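Local atomic coordinates of uncharacterized protein YPL067C (Saccharomyces cerevisiae, PDB entry 5KCI), a protein that is of unknown function but belongs to the DUF3605 family, binds a zinc ion in the crystal and is probably linked to amyloid toxicity. Residues Pro138-Arg141 / Pro142-Ser145; Ala76-Lys79 / Ala80-Ser84. All coordinates share one frame; numbering follows the deposited sequence.

Contact 1: residues Pro138-Arg141 / Pro142-Ser145; sequences PLLR and PLLS
The carbonyl oxygen Arg141 O is gripped twice by Ser145, whose amide N lies 2.9 Å from it and whose hydroxyl OG lies 3.0 Å from it, both acting as donors. The two donors reach the oxygen differently: the amide sits only 17° from the carbonyl plane, whereas the hydroxyl stands above that plane, 42° out of it. Ser145 OG is anti to its own carbonyl carbon (chi1 -56°), a torsion that folds the hydroxyl back along the chain onto the preceding turn. One residue earlier, Leu144 N donates to Leu140 O at 2.8 Å in a nearly straight bond.

These i to i-4 bonds mark the start of helix 141-146, where a short 3-10 segment, 138-140, closed by Arg141 N bonding to Pro138 O, runs directly into the helix. Pro142 suits this first turn, since a helix does not need an amide hydrogen from its leading residues. On the inner side, Leu144 CD1 packs against Leu140 CB at 3.7 Å, and Leu140 CD2 meets Leu143 CD1 more loosely, at 4.3 Å. Leu143 and Leu140 both continue onto Leu171 of strand 165-172, while Leu144 touches Val149 of strand 149-152. On the outer side, the Arg141 chain bends at chi3, and Pro142 CD lies over the centre of one guanidinium face, 3.9 Å from Arg141 CZ. The arginine side chain is poorly ordered and touches a neighbouring molecule in the crystal, so this face-on contact is probably weakly held.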
loop_
_atom_site.group_PDB
_atom_site.type_symbol
_atom_site.label_atom_id
_atom_site.label_comp_id
_atom_site.label_asym_id
_atom_site.label_seq_id
_atom_site.Cartn_x
_atom_site.Cartn_y
_atom_site.Cartn_z
ATOM N N PRO A 138 -12.089 -1.583 10.749
ATOM C CA PRO A 138 -12.058 -2.195 12.099
ATOM C C PRO A 138 -10.804 -2.997 12.363
ATOM O O PRO A 138 -10.310 -3.013 13.509
ATOM C CB PRO A 138 -13.299 -3.101 12.112
ATOM C CG PRO A 138 -14.150 -2.642 10.989
ATOM C CD PRO A 138 -13.223 -2.077 9.957
ATOM N N LEU A 139 -10.268 -3.659 11.344
ATOM C CA LEU A 139 -9.085 -4.485 11.536
ATOM C C LEU A 139 -7.856 -3.655 11.886
ATOM O O LEU A 139 -6.879 -4.220 12.369
ATOM C CB LEU A 139 -8.817 -5.335 10.295
ATOM C CG LEU A 139 -9.874 -6.385 9.923
ATOM C CD1 LEU A 139 -9.561 -6.955 8.558
ATOM C CD2 LEU A 139 -9.936 -7.503 10.943
ATOM N N LEU A 140 -7.890 -2.339 11.696
ATOM C CA LEU A 140 -6.775 -1.456 12.048
ATOM C C LEU A 140 -7.033 -0.642 13.314
ATOM O O LEU A 140 -6.189 0.194 13.687
ATOM C CB LEU A 140 -6.475 -0.495 10.881
ATOM C CG LEU A 140 -6.174 -1.140 9.517
ATOM C CD1 LEU A 140 -5.842 -0.105 8.495
ATOM C CD2 LEU A 140 -5.013 -2.141 9.656
ATOM N N ARG A 141 -8.182 -0.839 13.977
ATOM C CA ARG A 141 -8.612 0.070 15.040
ATOM C C ARG A 141 -7.506 0.370 16.052
ATOM O O ARG A 141 -7.193 1.537 16.299
ATOM C CB ARG A 141 -9.840 -0.511 15.750
ATOM C CG ARG A 141 -10.298 0.245 16.992
ATOM C CD ARG A 141 -11.260 -0.595 17.823
ATOM N NE ARG A 141 -10.720 -1.921 18.131
ATOM C CZ ARG A 141 -9.906 -2.191 19.149
ATOM N NH1 ARG A 141 -9.524 -1.231 19.982
ATOM N NH2 ARG A 141 -9.470 -3.429 19.335
ATOM N N PRO A 142 -6.930 -0.623 16.723
ATOM C CA PRO A 142 -5.981 -0.262 17.789
ATOM C C PRO A 142 -4.716 0.360 17.238
ATOM O O PRO A 142 -4.180 1.283 17.861
ATOM C CB PRO A 142 -5.732 -1.585 18.505
ATOM C CG PRO A 142 -5.964 -2.593 17.545
ATOM C CD PRO A 142 -7.033 -2.082 16.570
ATOM N N LEU A 143 -4.293 -0.048 16.032
ATOM C CA LEU A 143 -3.147 0.587 15.375
ATOM C C LEU A 143 -3.424 2.043 15.057
ATOM O O LEU A 143 -2.583 2.921 15.294
ATOM C CB LEU A 143 -2.804 -0.163 14.104
ATOM C CG LEU A 143 -2.374 -1.622 14.287
ATOM C CD1 LEU A 143 -2.188 -2.302 12.931
ATOM C CD2 LEU A 143 -1.117 -1.727 15.087
ATOM N N LEU A 144 -4.604 2.328 14.518
ATOM C CA LEU A 144 -4.948 3.729 14.269
ATOM C C LEU A 144 -4.941 4.500 15.576
ATOM O O LEU A 144 -4.418 5.622 15.639
ATOM C CB LEU A 144 -6.318 3.823 13.619
ATOM C CG LEU A 144 -6.374 3.190 12.234
ATOM C CD1 LEU A 144 -7.810 2.856 11.852
ATOM C CD2 LEU A 144 -5.741 4.175 11.227
ATOM N N SER A 145 -5.514 3.903 16.631
ATOM C CA SER A 145 -5.577 4.605 17.906
ATOM C C SER A 145 -4.177 4.929 18.391
ATOM O O SER A 145 -3.963 5.976 19.010
ATOM C CB SER A 145 -6.317 3.773 18.961
ATOM O OG SER A 145 -7.613 3.421 18.536
#

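Contact 2: residues Ala76-Lys79 / Ala80-Ser84; sequences AAAK and AFSSS
Ser82 turns its side chain back onto Lys79, beginning with Ser82 CB, which rests 3.1 Å from Lys79 O. From there OG is held between the backbone N and the carbonyl carbon (chi1 66°), and this torsion brings the hydroxyl to 2.7 Å from Lys79 O as a hydrogen-bond donor. The bond lies in the carbonyl plane, on a lone pair. Roughly at right angles to that bond, Ser82 OG also meets the methyl Ala78 CB at 3.9 Å. The same oxygen takes a second bond from Ser82 N, at 3.0 Å, from above the carbonyl plane, so backbone and side chain of one residue grip it together. Replacing Ser82 with an alanine would probably leave Lys79 O with the amide bond alone of the two and open a small gap beside the Ala78 methyl.

The amide bond closes a type II beta turn from Lys79 to Ser82, with Ala80 and Phe81 at its corners. Phe81 has the positive phi (69°) that the third position of such a turn requires, a place often filled by glycine. Ala80 CB lies over one face of the Phe81 ring, toward its rim and 4.0 Å above the plane.

The turn sits in the long loop between helix 56-64 and strand 87-91. Ala80 O accepts a hydrogen bond from Arg129 NH2 of helix 120-135, whose Phe133 stacks with the Phe81 ring. Phe81 also touches Leu107 and Ser109 of strand 102-109, placing its ring between that helix and the sheet.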
loop_
_atom_site.group_PDB
_atom_site.type_symbol
_atom_site.label_atom_id
_atom_site.label_comp_id
_atom_site.label_asym_id
_atom_site.label_seq_id
_atom_site.Cartn_x
_atom_site.Cartn_y
_atom_site.Cartn_z
ATOM N N ALA A 76 -18.458 2.336 -13.721
ATOM C CA ALA A 76 -17.563 3.294 -14.356
ATOM C C ALA A 76 -17.305 4.516 -13.477
ATOM O O ALA A 76 -16.153 4.941 -13.340
ATOM C CB ALA A 76 -18.121 3.718 -15.718
ATOM N N ALA A 77 -18.356 5.096 -12.890
ATOM C CA ALA A 77 -18.240 6.263 -12.022
ATOM C C ALA A 77 -18.046 5.902 -10.550
ATOM O O ALA A 77 -18.050 6.798 -9.698
ATOM C CB ALA A 77 -19.485 7.136 -12.146
ATOM N N ALA A 78 -17.896 4.623 -10.234
ATOM C CA ALA A 78 -17.764 4.215 -8.841
ATOM C C ALA A 78 -16.608 4.949 -8.160
ATOM O O ALA A 78 -15.523 5.093 -8.728
ATOM C CB ALA A 78 -17.564 2.705 -8.775
ATOM N N LYS A 79 -16.859 5.432 -6.939
ATOM C CA LYS A 79 -15.824 6.063 -6.124
ATOM C C LYS A 79 -14.787 5.036 -5.683
ATOM O O LYS A 79 -15.116 3.880 -5.428
ATOM C CB LYS A 79 -16.443 6.722 -4.880
ATOM C CG LYS A 79 -17.009 8.136 -5.076
ATOM C CD LYS A 79 -17.833 8.600 -3.853
ATOM C CE LYS A 79 -16.968 8.993 -2.661
ATOM N NZ LYS A 79 -17.784 9.236 -1.403
ATOM N N ALA A 80 -13.528 5.470 -5.597
ATOM C CA ALA A 80 -12.458 4.629 -5.094
ATOM C C ALA A 80 -12.878 4.065 -3.747
ATOM O O ALA A 80 -13.514 4.763 -2.959
ATOM C CB ALA A 80 -11.177 5.441 -4.948
ATOM N N PHE A 81 -12.618 2.778 -3.536
ATOM C CA PHE A 81 -12.869 2.075 -2.276
ATOM C C PHE A 81 -14.357 1.890 -1.963
ATOM O O PHE A 81 -14.687 1.357 -0.883
ATOM C CB PHE A 81 -12.187 2.785 -1.094
ATOM C CG PHE A 81 -10.730 3.039 -1.318
ATOM C CD1 PHE A 81 -9.884 2.004 -1.712
ATOM C CD2 PHE A 81 -10.206 4.314 -1.165
ATOM C CE1 PHE A 81 -8.540 2.234 -1.945
ATOM C CE2 PHE A 81 -8.872 4.552 -1.395
ATOM C CZ PHE A 81 -8.034 3.517 -1.792
ATOM N N SER A 82 -15.265 2.278 -2.871
ATOM C CA SER A 82 -16.699 2.159 -2.637
ATOM C C SER A 82 -17.182 0.725 -2.686
ATOM O O SER A 82 -18.302 0.456 -2.254
ATOM C CB SER A 82 -17.487 2.941 -3.686
ATOM O OG SER A 82 -17.287 2.327 -4.938
ATOM N N SER A 83 -16.387 -0.186 -3.233
ATOM C CA SER A 83 -16.752 -1.588 -3.340
ATOM C C SER A 83 -15.485 -2.424 -3.254
ATOM O O SER A 83 -14.444 -2.017 -3.768
ATOM C CB SER A 83 -17.473 -1.867 -4.662
ATOM O OG SER A 83 -17.614 -3.256 -4.859
ATOM N N SER A 84 -15.572 -3.588 -2.601
ATOM C CA SER A 84 -14.384 -4.414 -2.406
ATOM C C SER A 84 -13.803 -4.920 -3.723
ATOM O O SER A 84 -12.636 -5.334 -3.763
ATOM C CB SER A 84 -14.704 -5.588 -1.476
ATOM O OG SER A 84 -15.654 -6.478 -2.032
#

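In the fold
Following the chain from the N terminus, contact 2 comes first, shaping a tight turn in the loop that leads from helix 56-64 to strand 87-91. The chain then passes through strands 87-91 and 102-109 and helix 120-135 before contact 1 starts helix 141-146, ahead of strand 149-152. The two are in series, neither nesting nor crossing, with centres about 23 Å apart and nearest atoms about 11 Å apart. Helix 120-135 relates them: it packs on contact 2 and then leads into contact 1. The C-terminal tail relates them too, with Phe195 and Glu196 beside contact 1 and Leu198 beside contact 2.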